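Local coordinates for protein lectin CEL-I, N-acetyl-D-galactosamine-specific C-type (Cucumaria echinata, PDB 4WQQ) that binds carbohydrate through calcium as a C-type lectin, natively specific for galactose and N-acetylgalactosamine and here engineered to recognise mannose, at residues Arg17-Leu22 with Val33-Ser38; Thr23-Ala28 with Gly75-Tyr80; Phe59-Gly64 with Lys133-Leu138. The protein carries 3 engineered substitutions. One frame throughout, in Å; residues are numbered along the deposited sequence. Where two conformers were deposited one is given.

Contact 1: residues Arg17-Leu22 with Val33-Ser38; sequences RFFNTL and VSYSCS
Y35, in the segment 33-38 that follows on helix 25-34, reaches F19 and R17 on strand 14-23, a worked example of a loop aromatic meeting strand side chains with the outer part of its ring. CG sits anti to the carbonyl carbon (chi1 -66°), which sends the ring from CB out toward the strand. Along one flank, Y35 CE1 comes 4.2 Å from R17 NH1, a loose touch, with the guanidinium and ring planes 44° apart. On the other flank Y35 CE2 lies 3.8 Å from F19 CZ, with Y35 CZ slightly closer to it. At the tip, Y35 OH stands 3.3 Å from F19 CZ and lies nearly as close to F19 CE1. The two rings approach from opposite directions and are almost parallel, yet they are slid so far apart that they barely overlap. F19 CZ also rests over the rim of one face of the R17 guanidinium. On the dimer side, Y35 packs on L40 of the second subunit, and C37 forms a disulfide with C37 of that subunit. The chemistry is thus van der Waals contact between outer ring atoms and a nearby cationic group, at a surface patch that runs into the dimer interface.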
loop_
_atom_site.group_PDB
_atom_site.type_symbol
_atom_site.label_atom_id
_atom_site.label_comp_id
_atom_site.label_asym_id
_atom_site.label_seq_id
_atom_site.Cartn_x
_atom_site.Cartn_y
_atom_site.Cartn_z
ATOM N N ARG A 17 8.354 6.095 6.864
ATOM C CA ARG A 17 8.529 5.572 8.181
ATOM C C ARG A 17 9.928 5.850 8.701
ATOM O O ARG A 17 10.919 5.475 8.083
ATOM C CB ARG A 17 8.252 4.083 8.248
ATOM C CG ARG A 17 8.244 3.506 9.659
ATOM C CD ARG A 17 7.556 2.155 9.661
ATOM N NE ARG A 17 7.689 1.512 10.951
ATOM C CZ ARG A 17 7.313 0.272 11.223
ATOM N NH1 ARG A 17 6.772 -0.487 10.280
ATOM N NH2 ARG A 17 7.526 -0.205 12.458
ATOM N N PHE A 18 9.977 6.519 9.846
ATOM C CA PHE A 18 11.197 6.778 10.519
ATOM C C PHE A 18 11.543 5.730 11.559
ATOM O O PHE A 18 10.681 5.313 12.345
ATOM C CB PHE A 18 11.087 8.149 11.209
ATOM C CG PHE A 18 12.261 8.461 12.091
ATOM C CD1 PHE A 18 13.521 8.588 11.531
ATOM C CD2 PHE A 18 12.122 8.550 13.493
ATOM C CE1 PHE A 18 14.636 8.824 12.296
ATOM C CE2 PHE A 18 13.242 8.810 14.270
ATOM C CZ PHE A 18 14.495 8.913 13.709
ATOM N N PHE A 19 12.801 5.277 11.499
ATOM C CA PHE A 19 13.390 4.355 12.415
ATOM C C PHE A 19 14.463 5.013 13.250
ATOM O O PHE A 19 15.526 5.393 12.812
ATOM C CB PHE A 19 13.969 3.164 11.678
ATOM C CG PHE A 19 12.912 2.306 11.054
ATOM C CD1 PHE A 19 12.278 1.318 11.778
ATOM C CD2 PHE A 19 12.504 2.550 9.758
ATOM C CE1 PHE A 19 11.275 0.531 11.209
ATOM C CE2 PHE A 19 11.497 1.784 9.217
ATOM C CZ PHE A 19 10.892 0.781 9.939
ATOM N N ASN A 20 14.156 5.114 14.534
ATOM C CA ASN A 20 14.995 5.847 15.487
ATOM C C ASN A 20 16.055 4.933 16.082
ATOM O O ASN A 20 16.123 4.715 17.273
ATOM C CB ASN A 20 14.121 6.480 16.541
ATOM C CG ASN A 20 14.843 7.557 17.317
ATOM O OD1 ASN A 20 15.900 8.007 16.955
ATOM N ND2 ASN A 20 14.227 8.007 18.372
ATOM N N THR A 21 16.882 4.410 15.184
ATOM C CA THR A 21 17.917 3.425 15.486
ATOM C C THR A 21 19.127 3.806 14.735
ATOM O O THR A 21 19.111 3.990 13.484
ATOM C CB THR A 21 17.435 1.999 15.062
ATOM O OG1 THR A 21 16.322 1.597 15.892
ATOM C CG2 THR A 21 18.533 0.946 15.192
ATOM N N LEU A 22 20.211 3.963 15.467
ATOM C CA LEU A 22 21.466 4.255 14.851
ATOM C C LEU A 22 22.032 3.026 14.119
ATOM O O LEU A 22 22.141 1.909 14.697
ATOM C CB LEU A 22 22.461 4.693 15.952
ATOM C CG LEU A 22 22.951 6.104 16.236
ATOM C CD1 LEU A 22 24.349 5.971 16.874
ATOM C CD2 LEU A 22 23.104 6.993 15.039
ATOM N N VAL A 33 14.584 -1.894 2.491
ATOM C CA VAL A 33 14.186 -2.692 1.357
ATOM C C VAL A 33 13.424 -3.942 1.824
ATOM O O VAL A 33 12.552 -4.464 1.105
ATOM C CB VAL A 33 15.410 -2.992 0.469
ATOM C CG1 VAL A 33 15.046 -3.998 -0.612
ATOM C CG2 VAL A 33 15.876 -1.721 -0.214
ATOM N N SER A 34 13.786 -4.445 2.996
ATOM C CA SER A 34 13.125 -5.612 3.574
ATOM C C SER A 34 11.615 -5.547 3.659
ATOM O O SER A 34 10.979 -6.600 3.599
ATOM C CB SER A 34 13.736 -5.961 4.932
ATOM O OG SER A 34 13.250 -5.102 5.959
ATOM N N TYR A 35 11.008 -4.345 3.710
ATOM C CA TYR A 35 9.530 -4.193 3.781
ATOM C C TYR A 35 8.853 -4.316 2.429
ATOM O O TYR A 35 7.638 -4.322 2.366
ATOM C CB TYR A 35 9.201 -2.841 4.396
ATOM C CG TYR A 35 9.618 -2.740 5.812
ATOM C CD1 TYR A 35 8.785 -3.198 6.829
ATOM C CD2 TYR A 35 10.820 -2.127 6.151
ATOM C CE1 TYR A 35 9.203 -3.146 8.166
ATOM C CE2 TYR A 35 11.259 -2.054 7.504
ATOM C CZ TYR A 35 10.435 -2.543 8.497
ATOM O OH TYR A 35 10.840 -2.480 9.804
ATOM N N SER A 36 9.612 -4.376 1.331
ATOM C CA SER A 36 9.000 -4.359 -0.002
ATOM C C SER A 36 8.003 -5.509 -0.219
ATOM O O SER A 36 8.119 -6.632 0.343
ATOM C CB SER A 36 10.049 -4.382 -1.111
ATOM O OG SER A 36 11.034 -3.368 -0.981
ATOM N N CYS A 37 7.038 -5.223 -1.064
ATOM C CA CYS A 37 5.952 -6.166 -1.420
ATOM C C CYS A 37 5.886 -6.361 -2.913
ATOM O O CYS A 37 5.235 -5.540 -3.590
ATOM C CB CYS A 37 4.565 -5.607 -0.988
ATOM S SG CYS A 37 4.335 -5.404 0.762
ATOM N N SER A 38 6.466 -7.445 -3.451
ATOM C CA SER A 38 6.416 -7.662 -4.859
ATOM C C SER A 38 5.001 -7.992 -5.295
ATOM O O SER A 38 4.666 -7.614 -6.382
ATOM C CB SER A 38 7.346 -8.807 -5.229
ATOM O OG SER A 38 7.476 -8.845 -6.598
#

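Contact 2: residues Thr23-Ala28 with Gly75-Tyr80; sequences TTWENA and GLYDKY. With CA (calcium ion), chain E.
W25 and Y77 form an offset stack in which the far end of the indole lies over one face of the phenol ring. Their planes are 29° apart, and the centroid of the six-membered ring of W25 is 5.0 Å from that of Y77. The closest touch is W25 CH2 to Y77 CD2 at 3.7 Å, over the rim of the Y77 ring, while W25 CZ2 reaches back to Y77 CB at 3.9 Å. At the indole edge, near its plane, G75 C lies 4.4 Å from W25 CZ2. The polar end of the indole is served nearby, since NE1 donates to I74 O.

In the next shell, the start of helix 25-34 fixes where the tryptophan begins. T24 is the N-cap, and its OG1 accepts from N27 N at 3.1 Å. The side chain of N27 turns back as well, ND2 donating to T23 OG1 at 2.8 Å. From this start W25 points CG anti to its N (chi1 -175°), into a pocket that also includes W73, Y112, H29 and L46.

On the strand side, D78 follows Y77 directly and binds a calcium ion with both carboxylate oxygens, OD1 and OD2 each 2.5 Å from the metal. E82, N105 and D111, with the backbone O of E110, complete the protein ligands, a water is also bound, and G83 N donates to D78 OD2. Apolar ring packing and ionic coordination therefore sit on adjacent residues: the stack joins the first helix to strand 71-77 in the buried interior, while the next residue, D78, gives both its carboxylate oxygens to the calcium site.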
loop_
_atom_site.group_PDB
_atom_site.type_symbol
_atom_site.label_atom_id
_atom_site.label_comp_id
_atom_site.label_asym_id
_atom_site.label_seq_id
_atom_site.Cartn_x
_atom_site.Cartn_y
_atom_site.Cartn_z
ATOM N N THR A 23 22.429 3.184 12.851
ATOM C CA THR A 23 22.982 2.103 12.085
ATOM C C THR A 23 23.835 2.679 10.900
ATOM O O THR A 23 23.898 3.875 10.665
ATOM C CB THR A 23 21.883 1.045 11.625
ATOM O OG1 THR A 23 22.525 -0.165 11.234
ATOM C CG2 THR A 23 21.032 1.573 10.441
ATOM N N THR A 24 24.494 1.786 10.188
ATOM C CA THR A 24 25.240 2.109 9.001
ATOM C C THR A 24 24.285 2.351 7.816
ATOM O O THR A 24 23.158 1.901 7.833
ATOM C CB THR A 24 26.200 1.003 8.619
ATOM O OG1 THR A 24 25.456 -0.218 8.396
ATOM C CG2 THR A 24 27.236 0.759 9.717
ATOM N N TRP A 25 24.768 3.032 6.809
ATOM C CA TRP A 25 23.972 3.278 5.628
ATOM C C TRP A 25 23.578 1.937 4.972
ATOM O O TRP A 25 22.429 1.762 4.592
ATOM C CB TRP A 25 24.683 4.141 4.622
ATOM C CG TRP A 25 23.869 4.541 3.422
ATOM C CD1 TRP A 25 23.142 5.675 3.262
ATOM C CD2 TRP A 25 23.727 3.815 2.199
ATOM N NE1 TRP A 25 22.545 5.684 2.039
ATOM C CE2 TRP A 25 22.907 4.561 1.357
ATOM C CE3 TRP A 25 24.235 2.607 1.721
ATOM C CZ2 TRP A 25 22.588 4.134 0.050
ATOM C CZ3 TRP A 25 23.935 2.217 0.427
ATOM C CH2 TRP A 25 23.144 2.975 -0.390
ATOM N N GLU A 26 24.545 1.037 4.873
ATOM C CA GLU A 26 24.314 -0.267 4.232
ATOM C C GLU A 26 23.239 -1.016 4.983
ATOM O O GLU A 26 22.315 -1.572 4.370
ATOM C CB GLU A 26 25.619 -1.062 4.231
ATOM C CG GLU A 26 25.888 -1.715 2.900
ATOM C CD GLU A 26 25.499 -3.158 2.882
ATOM O OE1 GLU A 26 26.433 -4.014 2.807
ATOM O OE2 GLU A 26 24.263 -3.426 2.939
ATOM N N ASN A 27 23.274 -1.025 6.307
ATOM C CA ASN A 27 22.263 -1.760 7.019
ATOM C C ASN A 27 20.908 -1.042 7.002
ATOM O O ASN A 27 19.895 -1.665 6.895
ATOM C CB ASN A 27 22.670 -2.022 8.445
ATOM C CG ASN A 27 21.634 -2.822 9.183
ATOM O OD1 ASN A 27 21.334 -3.984 8.810
ATOM N ND2 ASN A 27 21.062 -2.242 10.177
ATOM N N ALA A 28 20.918 0.311 7.038
ATOM C CA ALA A 28 19.669 1.048 6.861
ATOM C C ALA A 28 18.997 0.706 5.480
ATOM O O ALA A 28 17.786 0.568 5.388
ATOM C CB ALA A 28 19.930 2.515 7.026
ATOM N N GLY A 75 18.566 7.833 0.720
ATOM C CA GLY A 75 18.963 6.871 -0.285
ATOM C C GLY A 75 19.952 7.331 -1.348
ATOM O O GLY A 75 19.979 6.777 -2.421
ATOM N N LEU A 76 20.823 8.260 -0.995
ATOM C CA LEU A 76 21.701 8.938 -1.966
ATOM C C LEU A 76 23.104 8.408 -1.796
ATOM O O LEU A 76 23.617 8.320 -0.673
ATOM C CB LEU A 76 21.696 10.470 -1.727
ATOM C CG LEU A 76 22.285 11.373 -2.815
ATOM C CD1 LEU A 76 21.393 11.451 -4.001
ATOM C CD2 LEU A 76 22.537 12.754 -2.278
ATOM N N TYR A 77 23.702 7.974 -2.909
ATOM C CA TYR A 77 25.079 7.470 -2.796
ATOM C C TYR A 77 25.872 7.593 -4.081
ATOM O O TYR A 77 25.291 7.644 -5.199
ATOM C CB TYR A 77 25.037 6.020 -2.266
ATOM C CG TYR A 77 24.601 4.874 -3.196
ATOM C CD1 TYR A 77 23.473 4.909 -3.970
ATOM C CD2 TYR A 77 25.362 3.695 -3.236
ATOM C CE1 TYR A 77 23.111 3.835 -4.805
ATOM C CE2 TYR A 77 24.983 2.609 -4.031
ATOM C CZ TYR A 77 23.863 2.685 -4.805
ATOM O OH TYR A 77 23.512 1.654 -5.592
ATOM N N ASP A 78 27.222 7.602 -3.955
ATOM C CA ASP A 78 28.071 7.666 -5.151
ATOM C C ASP A 78 29.170 6.597 -5.190
ATOM O O ASP A 78 30.288 6.835 -5.664
ATOM C CB ASP A 78 28.657 9.070 -5.307
ATOM C CG ASP A 78 29.807 9.382 -4.309
ATOM O OD1 ASP A 78 29.834 8.873 -3.197
ATOM O OD2 ASP A 78 30.675 10.189 -4.626
ATOM N N LYS A 79 28.844 5.424 -4.652
ATOM C CA LYS A 79 29.665 4.248 -4.704
ATOM C C LYS A 79 30.096 3.892 -6.127
ATOM O O LYS A 79 31.238 3.577 -6.345
ATOM C CB LYS A 79 28.926 3.031 -4.115
ATOM C CG LYS A 79 29.740 1.774 -4.148
ATOM C CD LYS A 79 29.075 0.546 -3.536
ATOM C CE LYS A 79 29.894 -0.670 -3.985
ATOM N NZ LYS A 79 29.711 -1.786 -3.048
ATOM N N TYR A 80 29.181 3.907 -7.084
ATOM C CA TYR A 80 29.484 3.413 -8.436
ATOM C C TYR A 80 30.223 4.425 -9.292
ATOM O O TYR A 80 31.106 4.037 -10.120
ATOM C CB TYR A 80 28.201 2.877 -9.117
ATOM C CG TYR A 80 27.890 1.532 -8.474
ATOM C CD1 TYR A 80 28.688 0.420 -8.761
ATOM C CD2 TYR A 80 26.916 1.410 -7.499
ATOM C CE1 TYR A 80 28.494 -0.781 -8.112
ATOM C CE2 TYR A 80 26.715 0.207 -6.828
ATOM C CZ TYR A 80 27.514 -0.858 -7.107
ATOM O OH TYR A 80 27.312 -2.047 -6.467
HETATM CA CA CA E . 32.031 9.971 -2.586
HETATM O O HOH W 1 31.404 12.196 -2.164
#

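Contact 3: residues Phe59-Gly64 with Lys133-Leu138; sequences FNYWRG and KYMCKL
M135 lays its sulfur and methyl group alongside Y61, on the face of strand 132-140 turned toward helix 52-65. M135 SD lies 3.6 Å from Y61 CE2, and M135 CE is just as near to Y61 CD2. Measured from the ring centroid the sulfur is 4.5 Å away and 59° off the normal, an oblique Met-aromatic contact. The methionine chain bends at both chi2 and chi3 to get there, which brings the methyl group back between Y61 and its neighbour on the helix. There M135 CE touches W62 CB at 4.0 Å.

W62 extends this surface toward K133, whose CB is 4.4 Å from W62 NE1. On the indole itself, R63 CD sits 3.4 Å above the plane, over the centre of one face, so the aliphatic part of an arginine packs against a ring that F18 also meets. The polar groups find their partners just beyond the contact: Y61 OH accepts a hydrogen bond from F18 N, W62 NE1 donates to D66, and K133 NZ is gripped by a salt bridge to D66 and by hydrogen bonds to N20 and Q68.

The short helix and strand segments run at 132° to each other, their axes 10.2 Å apart at closest approach. Between them the contact itself is sulfur, methyl and ring surface, with the buried lysine charge probably balanced by D66, which W62 shares; this is how the second helix seats on the sheet of the C-type lectin domain.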
loop_
_atom_site.group_PDB
_atom_site.type_symbol
_atom_site.label_atom_id
_atom_site.label_comp_id
_atom_site.label_asym_id
_atom_site.label_seq_id
_atom_site.Cartn_x
_atom_site.Cartn_y
_atom_site.Cartn_z
ATOM N N PHE A 59 12.288 16.158 7.071
ATOM C CA PHE A 59 13.068 16.726 8.130
ATOM C C PHE A 59 12.151 16.923 9.357
ATOM O O PHE A 59 12.533 16.580 10.504
ATOM C CB PHE A 59 13.711 18.017 7.627
ATOM C CG PHE A 59 14.462 18.763 8.698
ATOM C CD1 PHE A 59 15.672 18.293 9.124
ATOM C CD2 PHE A 59 13.942 19.904 9.262
ATOM C CE1 PHE A 59 16.380 18.949 10.101
ATOM C CE2 PHE A 59 14.610 20.532 10.290
ATOM C CZ PHE A 59 15.847 20.083 10.695
ATOM N N ASN A 60 10.946 17.510 9.141
ATOM C CA ASN A 60 10.069 17.815 10.259
ATOM C C ASN A 60 9.548 16.524 10.936
ATOM O O ASN A 60 9.424 16.434 12.172
ATOM C CB ASN A 60 8.938 18.752 9.798
ATOM C CG ASN A 60 9.501 20.150 9.362
ATOM O OD1 ASN A 60 10.414 20.692 10.011
ATOM N ND2 ASN A 60 8.985 20.700 8.258
ATOM N N TYR A 61 9.345 15.482 10.130
ATOM C CA TYR A 61 8.886 14.218 10.679
ATOM C C TYR A 61 9.964 13.597 11.576
ATOM O O TYR A 61 9.733 13.232 12.746
ATOM C CB TYR A 61 8.483 13.321 9.497
ATOM C CG TYR A 61 8.187 11.842 9.783
ATOM C CD1 TYR A 61 7.701 11.422 11.000
ATOM C CD2 TYR A 61 8.422 10.876 8.802
ATOM C CE1 TYR A 61 7.434 10.092 11.253
ATOM C CE2 TYR A 61 8.143 9.520 9.025
ATOM C CZ TYR A 61 7.684 9.122 10.267
ATOM O OH TYR A 61 7.378 7.818 10.584
ATOM N N TRP A 62 11.182 13.531 11.047
ATOM C CA TRP A 62 12.317 13.062 11.771
ATOM C C TRP A 62 12.501 13.803 13.125
ATOM O O TRP A 62 12.578 13.191 14.190
ATOM C CB TRP A 62 13.566 13.197 10.887
ATOM C CG TRP A 62 14.851 13.040 11.619
ATOM C CD1 TRP A 62 15.121 12.178 12.654
ATOM C CD2 TRP A 62 16.095 13.672 11.302
ATOM N NE1 TRP A 62 16.405 12.263 13.007
ATOM C CE2 TRP A 62 17.037 13.182 12.219
ATOM C CE3 TRP A 62 16.497 14.652 10.359
ATOM C CZ2 TRP A 62 18.355 13.612 12.236
ATOM C CZ3 TRP A 62 17.773 15.097 10.393
ATOM C CH2 TRP A 62 18.720 14.527 11.304
ATOM N N ARG A 63 12.562 15.146 13.033
ATOM C CA ARG A 63 12.902 15.966 14.193
ATOM C C ARG A 63 11.764 16.073 15.191
ATOM O O ARG A 63 12.024 16.363 16.375
ATOM C CB ARG A 63 13.420 17.308 13.720
ATOM C CG ARG A 63 14.637 17.232 12.804
ATOM C CD ARG A 63 15.763 16.416 13.403
ATOM N NE ARG A 63 16.274 17.028 14.617
ATOM C CZ ARG A 63 17.139 16.479 15.456
ATOM N NH1 ARG A 63 17.588 15.258 15.283
ATOM N NH2 ARG A 63 17.560 17.155 16.483
ATOM N N GLY A 64 10.565 15.656 14.782
ATOM C CA GLY A 64 9.454 15.499 15.750
ATOM C C GLY A 64 9.559 14.277 16.618
ATOM O O GLY A 64 9.041 14.217 17.753
ATOM N N LYS A 133 20.483 7.715 12.002
ATOM C CA LYS A 133 19.098 7.243 12.029
ATOM C C LYS A 133 18.675 7.014 10.565
ATOM O O LYS A 133 19.469 7.330 9.680
ATOM C CB LYS A 133 18.193 8.221 12.749
ATOM C CG LYS A 133 18.727 8.648 14.092
ATOM C CD LYS A 133 18.864 7.517 15.091
ATOM C CE LYS A 133 19.467 8.057 16.439
ATOM N NZ LYS A 133 18.554 9.046 17.080
ATOM N N TYR A 134 17.493 6.471 10.298
ATOM C CA TYR A 134 17.098 6.317 8.897
ATOM C C TYR A 134 15.600 6.433 8.694
ATOM O O TYR A 134 14.827 6.305 9.592
ATOM C CB TYR A 134 17.686 5.044 8.278
ATOM C CG TYR A 134 17.180 3.762 8.876
ATOM C CD1 TYR A 134 17.721 3.249 10.030
ATOM C CD2 TYR A 134 16.171 3.006 8.215
ATOM C CE1 TYR A 134 17.270 2.053 10.521
ATOM C CE2 TYR A 134 15.708 1.836 8.705
ATOM C CZ TYR A 134 16.238 1.347 9.864
ATOM O OH TYR A 134 15.814 0.132 10.419
ATOM N N MET A 135 15.264 6.712 7.464
ATOM C CA MET A 135 13.884 6.868 7.062
ATOM C C MET A 135 13.636 6.041 5.784
ATOM O O MET A 135 14.394 6.143 4.800
ATOM C CB MET A 135 13.734 8.327 6.705
ATOM C CG MET A 135 12.456 8.761 6.067
ATOM S SD MET A 135 11.242 9.278 7.251
ATOM C CE MET A 135 11.996 10.586 8.318
ATOM N N CYS A 136 12.530 5.326 5.773
ATOM C CA CYS A 136 12.122 4.595 4.596
ATOM C C CYS A 136 10.930 5.248 3.907
ATOM O O CYS A 136 10.213 6.058 4.519
ATOM C CB CYS A 136 11.745 3.168 4.947
ATOM S SG CYS A 136 12.987 2.302 5.972
ATOM N N LYS A 137 10.745 4.887 2.661
ATOM C CA LYS A 137 9.690 5.492 1.811
ATOM C C LYS A 137 9.153 4.359 1.002
ATOM O O LYS A 137 9.926 3.575 0.468
ATOM C CB LYS A 137 10.330 6.550 0.929
ATOM C CG LYS A 137 9.513 7.209 -0.140
ATOM C CD LYS A 137 10.347 8.342 -0.817
ATOM C CE LYS A 137 9.692 8.774 -2.119
ATOM N NZ LYS A 137 10.347 9.927 -2.777
ATOM N N LEU A 138 7.822 4.331 0.840
ATOM C CA LEU A 138 7.174 3.487 -0.133
ATOM C C LEU A 138 6.933 4.164 -1.459
ATOM O O LEU A 138 6.455 5.300 -1.498
ATOM C CB LEU A 138 5.858 3.022 0.421
ATOM C CG LEU A 138 5.945 2.271 1.740
ATOM C CD1 LEU A 138 4.579 1.773 2.041
ATOM C CD2 LEU A 138 6.946 1.100 1.821
#

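Contacts 2 and 3 pack the two helices of the C-type lectin domain on one sheet, and contact 1 adds the segment following on the first helix. The centres of contacts 1 and 2 are about 14 Å apart, and their segments alternate along the chain. The centre of contact 3 lies about 11 Å from that of contact 1, which closes before contact 3 opens, and about 16 Å from that of contact 2, whose segments alternate with its own. Strand 132-140 neighbours strands 14-23 (antiparallel) and 71-77 (parallel). R17 O probably accepts a hydrogen bond from C136 N, and Y134 packs against T23 and A28. Contact 1 reaches into the dimer interface; contact 2 contributes D78 to a calcium site.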